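Local coordinates for protein STN1 (Saccharomyces cerevisiae, PDB 3KEY), which regulates telomere length and protects chromosome ends, inhibiting telomerase loading through Cdc13, and is represented here by its C-terminal part with two winged helix-turn-helix motifs, at residues F96-K101 against D137-C142; G114-S119 against I174-E179; I13-Q18 against L90-L95. All blocks are in the same frame, centred on the assembly; numbering follows the deposited sequence.

How the contacts relate
From the N terminus, helix 6-16 of the first winged helix-turn-helix region meets the start of helix 90-108 in contact 3, which closes a loop of 71 residues and joins the first region to the second. Contacts 1 and 2 follow within the second region. Their segments alternate: 96-101 pairs with 137-142, and 114-119 pairs with 174-179, so the two loops, of 35 and 54 residues, cross. Contact 1 packs helix 90-108 on helix 132-149, and contact 2 joins strands 113-117 and 173-180 of the second region's sheet. Phe139 of contact 1 lies on Val116, Ile174 and Leu176 of contact 2, while Phe96 touches Leu15 of contact 3. Contacts 2 and 3 do not meet.

Contact 1. Residues F96-K101 against D137-C142; sequences FEYAEK and DVFKEC
Phe96 and Ala99 of helix 90-108 pack against Val138, Phe139, Glu141 and Cys142 of helix 132-149, a helix pair inside the second winged helix-turn-helix region of Stn1. The two short segments cross at -56°, with their axes 9.3 Å apart, and most of the side chains between them are buried. The Phe96 side chain reaches across to helix 132-149. Beyond CB, its CG lies near Val138 CG1, and from there the ring passes between several partners. CD1 runs close to Cys142 SG at 3.3 Å and CE1 stays beside the same sulfur, a sulfur-aromatic contact in which the thiol stands oblique to the ring. CD2 and CE2, along the opposite edge, both lie near Val138 CG1. This methyl sits over the centre of one ring face, 4.0 Å from the centroid and 12° off the normal, a CH-pi contact; chi1 173° puts CG1 anti to the backbone N, where it meets the ring. CZ, the tip, meets Glu141 CB at 3.8 Å, with that carbon at the ring edge; the Glu141 carboxylate turns off from the interface and has a long, weak ion pair with Arg145. A second CH-pi contact runs the other way: Ala99 CB lies over the centre of the Phe139 ring, 3.7 Å from its centroid. Although the CB of Phe139 points away from helix 90-108, its ring comes back over Ala99, and its CZ reaches the edge of the Tyr98 ring. Phe139 also touches Ile103 and Ile159, carrying the packing on to strand 154-161. Cys142 SG ends up between three residues of helix 90-108, touching Ala99 CB at 3.8 Å and Glu100 CG at 4.0 Å besides the Phe96 ring.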
loop_
_atom_site.group_PDB
_atom_site.type_symbol
_atom_site.label_atom_id
_atom_site.label_comp_id
_atom_site.label_asym_id
_atom_site.label_seq_id
_atom_site.Cartn_x
_atom_site.Cartn_y
_atom_site.Cartn_z
ATOM N N PHE A 96 6.565 -3.911 -3.955
ATOM C CA PHE A 96 5.636 -4.643 -4.798
ATOM C C PHE A 96 6.363 -5.702 -5.617
ATOM O O PHE A 96 5.857 -6.809 -5.784
ATOM C CB PHE A 96 4.877 -3.684 -5.717
ATOM C CG PHE A 96 3.479 -3.407 -5.259
ATOM C CD1 PHE A 96 2.434 -4.239 -5.650
ATOM C CD2 PHE A 96 3.214 -2.346 -4.398
ATOM C CE1 PHE A 96 1.136 -4.024 -5.191
ATOM C CE2 PHE A 96 1.919 -2.118 -3.925
ATOM C CZ PHE A 96 0.877 -2.959 -4.324
ATOM N N GLU A 97 7.539 -5.364 -6.140
ATOM C CA GLU A 97 8.309 -6.330 -6.913
ATOM C C GLU A 97 8.650 -7.499 -5.997
ATOM O O GLU A 97 8.444 -8.661 -6.352
ATOM C CB GLU A 97 9.595 -5.700 -7.452
ATOM C CG GLU A 97 9.481 -5.176 -8.877
ATOM C CD GLU A 97 10.778 -4.559 -9.384
ATOM O OE1 GLU A 97 11.855 -5.173 -9.190
ATOM O OE2 GLU A 97 10.713 -3.462 -9.982
ATOM N N TYR A 98 9.162 -7.179 -4.807
ATOM C CA TYR A 98 9.517 -8.198 -3.825
ATOM C C TYR A 98 8.333 -9.144 -3.526
ATOM O O TYR A 98 8.485 -10.369 -3.549
ATOM C CB TYR A 98 9.993 -7.509 -2.546
ATOM C CG TYR A 98 10.382 -8.441 -1.419
ATOM C CD1 TYR A 98 9.414 -9.008 -0.584
ATOM C CD2 TYR A 98 11.725 -8.733 -1.168
ATOM C CE1 TYR A 98 9.777 -9.841 0.479
ATOM C CE2 TYR A 98 12.102 -9.561 -0.111
ATOM C CZ TYR A 98 11.127 -10.109 0.710
ATOM O OH TYR A 98 11.502 -10.903 1.774
ATOM N N ALA A 99 7.162 -8.576 -3.244
ATOM C CA ALA A 99 5.982 -9.384 -2.949
ATOM C C ALA A 99 5.575 -10.256 -4.146
ATOM O O ALA A 99 5.293 -11.441 -3.985
ATOM C CB ALA A 99 4.822 -8.482 -2.534
ATOM N N GLU A 100 5.539 -9.668 -5.339
ATOM C CA GLU A 100 5.173 -10.415 -6.547
ATOM C C GLU A 100 6.085 -11.632 -6.759
ATOM O O GLU A 100 5.611 -12.722 -7.085
ATOM C CB GLU A 100 5.263 -9.517 -7.778
ATOM C CG GLU A 100 4.111 -8.551 -7.956
ATOM C CD GLU A 100 4.543 -7.294 -8.692
ATOM O OE1 GLU A 100 5.441 -7.394 -9.560
ATOM O OE2 GLU A 100 3.986 -6.210 -8.408
ATOM N N LYS A 101 7.387 -11.435 -6.587
ATOM C CA LYS A 101 8.351 -12.519 -6.757
ATOM C C LYS A 101 8.170 -13.592 -5.690
ATOM O O LYS A 101 8.219 -14.787 -5.989
ATOM C CB LYS A 101 9.784 -11.984 -6.691
ATOM C CG LYS A 101 10.199 -11.158 -7.904
ATOM C CD LYS A 101 11.574 -10.525 -7.687
ATOM C CE LYS A 101 12.003 -9.662 -8.871
ATOM N NZ LYS A 101 13.259 -8.902 -8.566
ATOM N N ASP A 137 -0.390 -4.740 3.590
ATOM C CA ASP A 137 -1.170 -4.142 2.515
ATOM C C ASP A 137 -0.560 -4.393 1.142
ATOM O O ASP A 137 -1.284 -4.546 0.165
ATOM C CB ASP A 137 -1.396 -2.643 2.763
ATOM C CG ASP A 137 -2.327 -2.391 3.952
ATOM O OD1 ASP A 137 -3.129 -3.299 4.271
ATOM O OD2 ASP A 137 -2.268 -1.301 4.562
ATOM N N VAL A 138 0.764 -4.459 1.056
ATOM C CA VAL A 138 1.372 -4.726 -0.241
ATOM C C VAL A 138 1.025 -6.154 -0.688
ATOM O O VAL A 138 0.607 -6.372 -1.831
ATOM C CB VAL A 138 2.912 -4.535 -0.203
ATOM C CG1 VAL A 138 3.534 -4.994 -1.528
ATOM C CG2 VAL A 138 3.233 -3.060 0.036
ATOM N N PHE A 139 1.170 -7.119 0.216
ATOM C CA PHE A 139 0.859 -8.506 -0.125
ATOM C C PHE A 139 -0.625 -8.720 -0.432
ATOM O O PHE A 139 -0.960 -9.485 -1.338
ATOM C CB PHE A 139 1.337 -9.469 0.976
ATOM C CG PHE A 139 2.790 -9.870 0.833
ATOM C CD1 PHE A 139 3.806 -9.056 1.326
ATOM C CD2 PHE A 139 3.138 -11.033 0.143
ATOM C CE1 PHE A 139 5.151 -9.390 1.135
ATOM C CE2 PHE A 139 4.476 -11.381 -0.056
ATOM C CZ PHE A 139 5.488 -10.557 0.441
ATOM N N LYS A 140 -1.514 -8.041 0.298
ATOM C CA LYS A 140 -2.943 -8.173 0.021
ATOM C C LYS A 140 -3.246 -7.755 -1.426
ATOM O O LYS A 140 -3.957 -8.459 -2.152
ATOM C CB LYS A 140 -3.771 -7.319 0.991
ATOM C CG LYS A 140 -3.982 -7.964 2.360
ATOM C CD LYS A 140 -4.841 -7.097 3.281
ATOM C CE LYS A 140 -5.173 -7.836 4.583
ATOM N NZ LYS A 140 -5.979 -6.979 5.510
ATOM N N GLU A 141 -2.707 -6.611 -1.842
ATOM C CA GLU A 141 -2.917 -6.121 -3.201
ATOM C C GLU A 141 -2.347 -7.072 -4.262
ATOM O O GLU A 141 -2.991 -7.336 -5.278
ATOM C CB GLU A 141 -2.289 -4.740 -3.377
ATOM C CG GLU A 141 -3.295 -3.625 -3.456
ATOM C CD GLU A 141 -4.479 -3.979 -4.352
ATOM O OE1 GLU A 141 -4.291 -4.266 -5.565
ATOM O OE2 GLU A 141 -5.602 -3.973 -3.831
ATOM N N CYS A 142 -1.137 -7.569 -4.038
ATOM C CA CYS A 142 -0.533 -8.498 -4.986
ATOM C C CYS A 142 -1.336 -9.794 -5.056
ATOM O O CYS A 142 -1.596 -10.309 -6.141
ATOM C CB CYS A 142 0.907 -8.809 -4.590
ATOM S SG CYS A 142 1.996 -7.396 -4.758
#

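Contact 2. Residues G114-S119 against I174-E179; sequences GTVQLS and ILLHLE
Gly114 and Leu176 exchange two backbone hydrogen bonds, Gly114 N to Leu176 O at 3.0 Å and Leu176 N to Gly114 O at 2.8 Å. Val116 and Ile174 form the next hydrogen-bonded pair, with Ile174 N to Val116 O at 2.9 Å and Val116 N to Ile174 O at 3.0 Å, the latter nearly straight (169° at the hydrogen). Between them Thr115 and Leu175 make a non-hydrogen-bonded antiparallel pair, so three successive pairs join strands 113-117 and 173-180 in the sheet of the second winged helix-turn-helix. On the face carrying Val116, Ile174 and Leu176, chi1 64° sets Ile174 CG1 between its backbone N and carbonyl carbon, where it meets Val116 CB at 3.7 Å. Val116 CG2 reaches Leu176 CD1 diagonally at 3.8 Å. The other face holds Thr115 OG1, 3.4 Å from Leu175 CD1 and weakly hydrogen-bonded to Asp162. Gln117 then sits at the N-cap of helix 118-125. Strand 173-180 is the middle strand, its other edge bonded to strand 154-161 through pairs such as Leu175 with Asp160, while helices 90-108 and 132-149 cover the Val116, Ile174 and Leu176 face.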
loop_
_atom_site.group_PDB
_atom_site.type_symbol
_atom_site.label_atom_id
_atom_site.label_comp_id
_atom_site.label_asym_id
_atom_site.label_seq_id
_atom_site.Cartn_x
_atom_site.Cartn_y
_atom_site.Cartn_z
ATOM N N GLY A 114 3.622 -19.981 4.309
ATOM C CA GLY A 114 4.996 -19.524 4.340
ATOM C C GLY A 114 5.149 -18.229 5.117
ATOM O O GLY A 114 4.264 -17.370 5.102
ATOM N N THR A 115 6.274 -18.090 5.802
ATOM C CA THR A 115 6.523 -16.889 6.574
ATOM C C THR A 115 7.324 -15.856 5.803
ATOM O O THR A 115 8.191 -16.193 5.007
ATOM C CB THR A 115 7.309 -17.200 7.866
ATOM O OG1 THR A 115 6.445 -17.842 8.807
ATOM C CG2 THR A 115 7.890 -15.913 8.475
ATOM N N VAL A 116 7.002 -14.595 6.052
ATOM C CA VAL A 116 7.710 -13.470 5.480
ATOM C C VAL A 116 8.108 -12.650 6.708
ATOM O O VAL A 116 7.262 -12.039 7.345
ATOM C CB VAL A 116 6.814 -12.621 4.560
ATOM C CG1 VAL A 116 7.541 -11.319 4.201
ATOM C CG2 VAL A 116 6.481 -13.406 3.290
ATOM N N GLN A 117 9.392 -12.676 7.058
ATOM C CA GLN A 117 9.894 -11.943 8.215
ATOM C C GLN A 117 10.166 -10.487 7.852
ATOM O O GLN A 117 10.818 -10.197 6.851
ATOM C CB GLN A 117 11.188 -12.583 8.736
ATOM C CG GLN A 117 11.019 -13.988 9.268
ATOM C CD GLN A 117 12.288 -14.527 9.903
ATOM O OE1 GLN A 117 12.951 -13.834 10.677
ATOM N NE2 GLN A 117 12.622 -15.776 9.594
ATOM N N LEU A 118 9.663 -9.581 8.680
ATOM C CA LEU A 118 9.835 -8.154 8.462
ATOM C C LEU A 118 11.310 -7.765 8.340
ATOM O O LEU A 118 11.683 -7.027 7.426
ATOM C CB LEU A 118 9.178 -7.366 9.604
ATOM C CG LEU A 118 9.357 -5.842 9.579
ATOM C CD1 LEU A 118 8.712 -5.246 8.333
ATOM C CD2 LEU A 118 8.744 -5.247 10.841
ATOM N N SER A 119 12.147 -8.264 9.249
ATOM C CA SER A 119 13.578 -7.948 9.204
ATOM C C SER A 119 14.207 -8.347 7.870
ATOM O O SER A 119 15.078 -7.642 7.364
ATOM C CB SER A 119 14.327 -8.633 10.356
ATOM O OG SER A 119 14.247 -10.047 10.264
ATOM N N ILE A 174 4.725 -11.846 8.802
ATOM C CA ILE A 174 3.382 -12.258 8.439
ATOM C C ILE A 174 3.424 -13.705 7.957
ATOM O O ILE A 174 4.492 -14.237 7.628
ATOM C CB ILE A 174 2.785 -11.345 7.329
ATOM C CG1 ILE A 174 3.592 -11.467 6.037
ATOM C CG2 ILE A 174 2.791 -9.890 7.799
ATOM C CD1 ILE A 174 3.018 -10.639 4.888
ATOM N N LEU A 175 2.262 -14.340 7.930
ATOM C CA LEU A 175 2.162 -15.721 7.502
ATOM C C LEU A 175 1.186 -15.773 6.334
ATOM O O LEU A 175 0.008 -15.420 6.473
ATOM C CB LEU A 175 1.670 -16.581 8.676
ATOM C CG LEU A 175 1.683 -18.107 8.552
ATOM C CD1 LEU A 175 3.126 -18.591 8.489
ATOM C CD2 LEU A 175 0.957 -18.741 9.749
ATOM N N LEU A 176 1.685 -16.186 5.175
ATOM C CA LEU A 176 0.855 -16.281 3.981
ATOM C C LEU A 176 0.226 -17.667 3.841
ATOM O O LEU A 176 0.912 -18.685 3.928
ATOM C CB LEU A 176 1.689 -15.981 2.732
ATOM C CG LEU A 176 2.487 -14.670 2.714
ATOM C CD1 LEU A 176 3.390 -14.667 1.491
ATOM C CD2 LEU A 176 1.546 -13.456 2.693
ATOM N N HIS A 177 -1.084 -17.699 3.634
ATOM C CA HIS A 177 -1.798 -18.961 3.435
ATOM C C HIS A 177 -2.301 -18.957 2.006
ATOM O O HIS A 177 -2.958 -18.005 1.580
ATOM C CB HIS A 177 -3.001 -19.088 4.377
ATOM C CG HIS A 177 -2.630 -19.203 5.820
ATOM N ND1 HIS A 177 -2.545 -18.108 6.660
ATOM C CD2 HIS A 177 -2.294 -20.279 6.569
ATOM C CE1 HIS A 177 -2.174 -18.509 7.863
ATOM N NE2 HIS A 177 -2.015 -19.821 7.835
ATOM N N LEU A 178 -1.990 -20.012 1.263
ATOM C CA LEU A 178 -2.425 -20.107 -0.125
ATOM C C LEU A 178 -3.174 -21.419 -0.352
ATOM O O LEU A 178 -2.749 -22.479 0.110
ATOM C CB LEU A 178 -1.213 -20.034 -1.070
ATOM C CG LEU A 178 -0.278 -18.831 -0.898
ATOM C CD1 LEU A 178 0.952 -18.977 -1.818
ATOM C CD2 LEU A 178 -1.041 -17.544 -1.202
ATOM N N GLU A 179 -4.307 -21.333 -1.037
ATOM C CA GLU A 179 -5.091 -22.518 -1.358
ATOM C C GLU A 179 -5.103 -22.576 -2.887
ATOM O O GLU A 179 -5.377 -21.574 -3.553
ATOM C CB GLU A 179 -6.516 -22.402 -0.813
ATOM C CG GLU A 179 -7.428 -23.537 -1.269
ATOM C CD GLU A 179 -8.827 -23.467 -0.664
ATOM O OE1 GLU A 179 -9.375 -22.351 -0.537
ATOM O OE2 GLU A 179 -9.382 -24.534 -0.333
#

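Contact 3. Residues I13-Q18 against L90-L95; sequences ILLGLQ and LPLKNL
Leu15, near the end of helix 6-16, has its CA 6.0 Å from that of Lys93, in the first turn of helix 90-108. Gly16 is the last helical residue, and at Leu17 the backbone leaves helical angles (psi 133°). Lys93 reaches across to helix 6-16 as an extended chain. Its CG packs on Leu15 CD1 at 4.0 Å, and CE lies 3.5 Å from Leu15 O. NZ is hydrogen-bonded to Met19 O and lies against Leu17 O, where the modelled separation is too short for its length to be trusted. An alanine in place of Lys93 would probably leave the carbonyl of Met19, and that of Leu17 if its bond is real, without the ammonium donor, and leave Leu15 CD1 less tightly packed for want of CG. Deeper in, Leu92 CD2 touches Leu14 CB at 3.7 Å and lies equally near Leu15 N. Gln18 folds back to give NE2 to Gly16 O at 3.1 Å, coming from above the carbonyl plane. The contact joins the two winged helix-turn-helix regions: in the first, Ile13 packs on helix 31-47 and Leu17 on Leu30; in the second, Leu95 packs against Val121 and Leu125 of helix 118-125.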
loop_
_atom_site.group_PDB
_atom_site.type_symbol
_atom_site.label_atom_id
_atom_site.label_comp_id
_atom_site.label_asym_id
_atom_site.label_seq_id
_atom_site.Cartn_x
_atom_site.Cartn_y
_atom_site.Cartn_z
ATOM N N ILE A 13 -2.382 4.344 -6.683
ATOM C CA ILE A 13 -2.180 5.420 -7.646
ATOM C C ILE A 13 -0.674 5.677 -7.751
ATOM O O ILE A 13 -0.113 5.752 -8.850
ATOM C CB ILE A 13 -2.906 6.705 -7.192
ATOM C CG1 ILE A 13 -4.423 6.473 -7.224
ATOM C CG2 ILE A 13 -2.492 7.881 -8.068
ATOM C CD1 ILE A 13 -5.255 7.648 -6.737
ATOM N N LEU A 14 -0.020 5.785 -6.600
ATOM C CA LEU A 14 1.419 6.024 -6.565
ATOM C C LEU A 14 2.176 4.905 -7.274
ATOM O O LEU A 14 3.109 5.162 -8.034
ATOM C CB LEU A 14 1.892 6.149 -5.115
ATOM C CG LEU A 14 1.314 7.375 -4.406
ATOM C CD1 LEU A 14 1.700 7.379 -2.942
ATOM C CD2 LEU A 14 1.822 8.625 -5.091
ATOM N N LEU A 15 1.759 3.666 -7.043
ATOM C CA LEU A 15 2.411 2.523 -7.668
ATOM C C LEU A 15 2.344 2.600 -9.196
ATOM O O LEU A 15 3.311 2.265 -9.879
ATOM C CB LEU A 15 1.765 1.221 -7.187
ATOM C CG LEU A 15 2.356 -0.078 -7.749
ATOM C CD1 LEU A 15 3.795 -0.244 -7.273
ATOM C CD2 LEU A 15 1.512 -1.264 -7.300
ATOM N N GLY A 16 1.207 3.056 -9.719
ATOM C CA GLY A 16 1.026 3.158 -11.157
ATOM C C GLY A 16 1.706 4.319 -11.867
ATOM O O GLY A 16 1.845 4.292 -13.090
ATOM N N LEU A 17 2.132 5.339 -11.127
ATOM C CA LEU A 17 2.790 6.488 -11.747
ATOM C C LEU A 17 4.093 6.067 -12.412
ATOM O O LEU A 17 4.902 5.360 -11.815
ATOM C CB LEU A 17 3.091 7.570 -10.704
ATOM C CG LEU A 17 1.906 8.236 -10.009
ATOM C CD1 LEU A 17 2.420 9.319 -9.062
ATOM C CD2 LEU A 17 0.971 8.832 -11.051
ATOM N N GLN A 18 4.307 6.508 -13.644
ATOM C CA GLN A 18 5.531 6.149 -14.350
ATOM C C GLN A 18 6.664 7.119 -14.031
ATOM O O GLN A 18 7.107 7.882 -14.892
ATOM C CB GLN A 18 5.270 6.099 -15.857
ATOM C CG GLN A 18 4.279 5.017 -16.261
ATOM C CD GLN A 18 4.707 3.644 -15.785
ATOM O OE1 GLN A 18 5.787 3.164 -16.133
ATOM N NE2 GLN A 18 3.863 3.003 -14.981
ATOM N N LEU A 90 10.272 4.777 -5.043
ATOM C CA LEU A 90 11.016 3.528 -5.212
ATOM C C LEU A 90 10.780 2.491 -4.116
ATOM O O LEU A 90 10.758 1.292 -4.387
ATOM C CB LEU A 90 12.513 3.812 -5.333
ATOM C CG LEU A 90 12.940 4.512 -6.624
ATOM C CD1 LEU A 90 14.464 4.657 -6.648
ATOM C CD2 LEU A 90 12.464 3.707 -7.823
ATOM N N PRO A 91 10.621 2.931 -2.859
ATOM C CA PRO A 91 10.383 1.947 -1.796
ATOM C C PRO A 91 9.123 1.127 -2.101
ATOM O O PRO A 91 9.102 -0.109 -1.970
ATOM C CB PRO A 91 10.195 2.819 -0.560
ATOM C CG PRO A 91 11.122 3.983 -0.837
ATOM C CD PRO A 91 10.848 4.277 -2.298
ATOM N N LEU A 92 8.077 1.843 -2.510
ATOM C CA LEU A 92 6.786 1.246 -2.827
ATOM C C LEU A 92 6.875 0.264 -3.987
ATOM O O LEU A 92 6.382 -0.871 -3.910
ATOM C CB LEU A 92 5.773 2.346 -3.167
ATOM C CG LEU A 92 4.359 1.882 -3.530
ATOM C CD1 LEU A 92 3.800 1.021 -2.406
ATOM C CD2 LEU A 92 3.468 3.093 -3.777
ATOM N N LYS A 93 7.497 0.709 -5.070
ATOM C CA LYS A 93 7.641 -0.133 -6.242
ATOM C C LYS A 93 8.556 -1.332 -5.994
ATOM O O LYS A 93 8.320 -2.411 -6.541
ATOM C CB LYS A 93 8.130 0.711 -7.414
ATOM C CG LYS A 93 7.152 1.819 -7.730
ATOM C CD LYS A 93 7.564 2.655 -8.918
ATOM C CE LYS A 93 6.450 3.628 -9.246
ATOM N NZ LYS A 93 6.694 4.306 -10.532
ATOM N N ASN A 94 9.594 -1.152 -5.175
ATOM C CA ASN A 94 10.481 -2.263 -4.859
ATOM C C ASN A 94 9.768 -3.266 -3.939
ATOM O O ASN A 94 10.017 -4.469 -4.016
ATOM C CB ASN A 94 11.765 -1.779 -4.176
ATOM C CG ASN A 94 12.674 -1.016 -5.119
ATOM O OD1 ASN A 94 12.707 -1.281 -6.318
ATOM N ND2 ASN A 94 13.429 -0.070 -4.575
ATOM N N LEU A 95 8.899 -2.770 -3.061
ATOM C CA LEU A 95 8.158 -3.643 -2.148
ATOM C C LEU A 95 7.192 -4.509 -2.946
ATOM O O LEU A 95 7.025 -5.694 -2.662
ATOM C CB LEU A 95 7.380 -2.819 -1.114
ATOM C CG LEU A 95 8.227 -2.270 0.033
ATOM C CD1 LEU A 95 7.459 -1.220 0.836
ATOM C CD2 LEU A 95 8.653 -3.435 0.915
#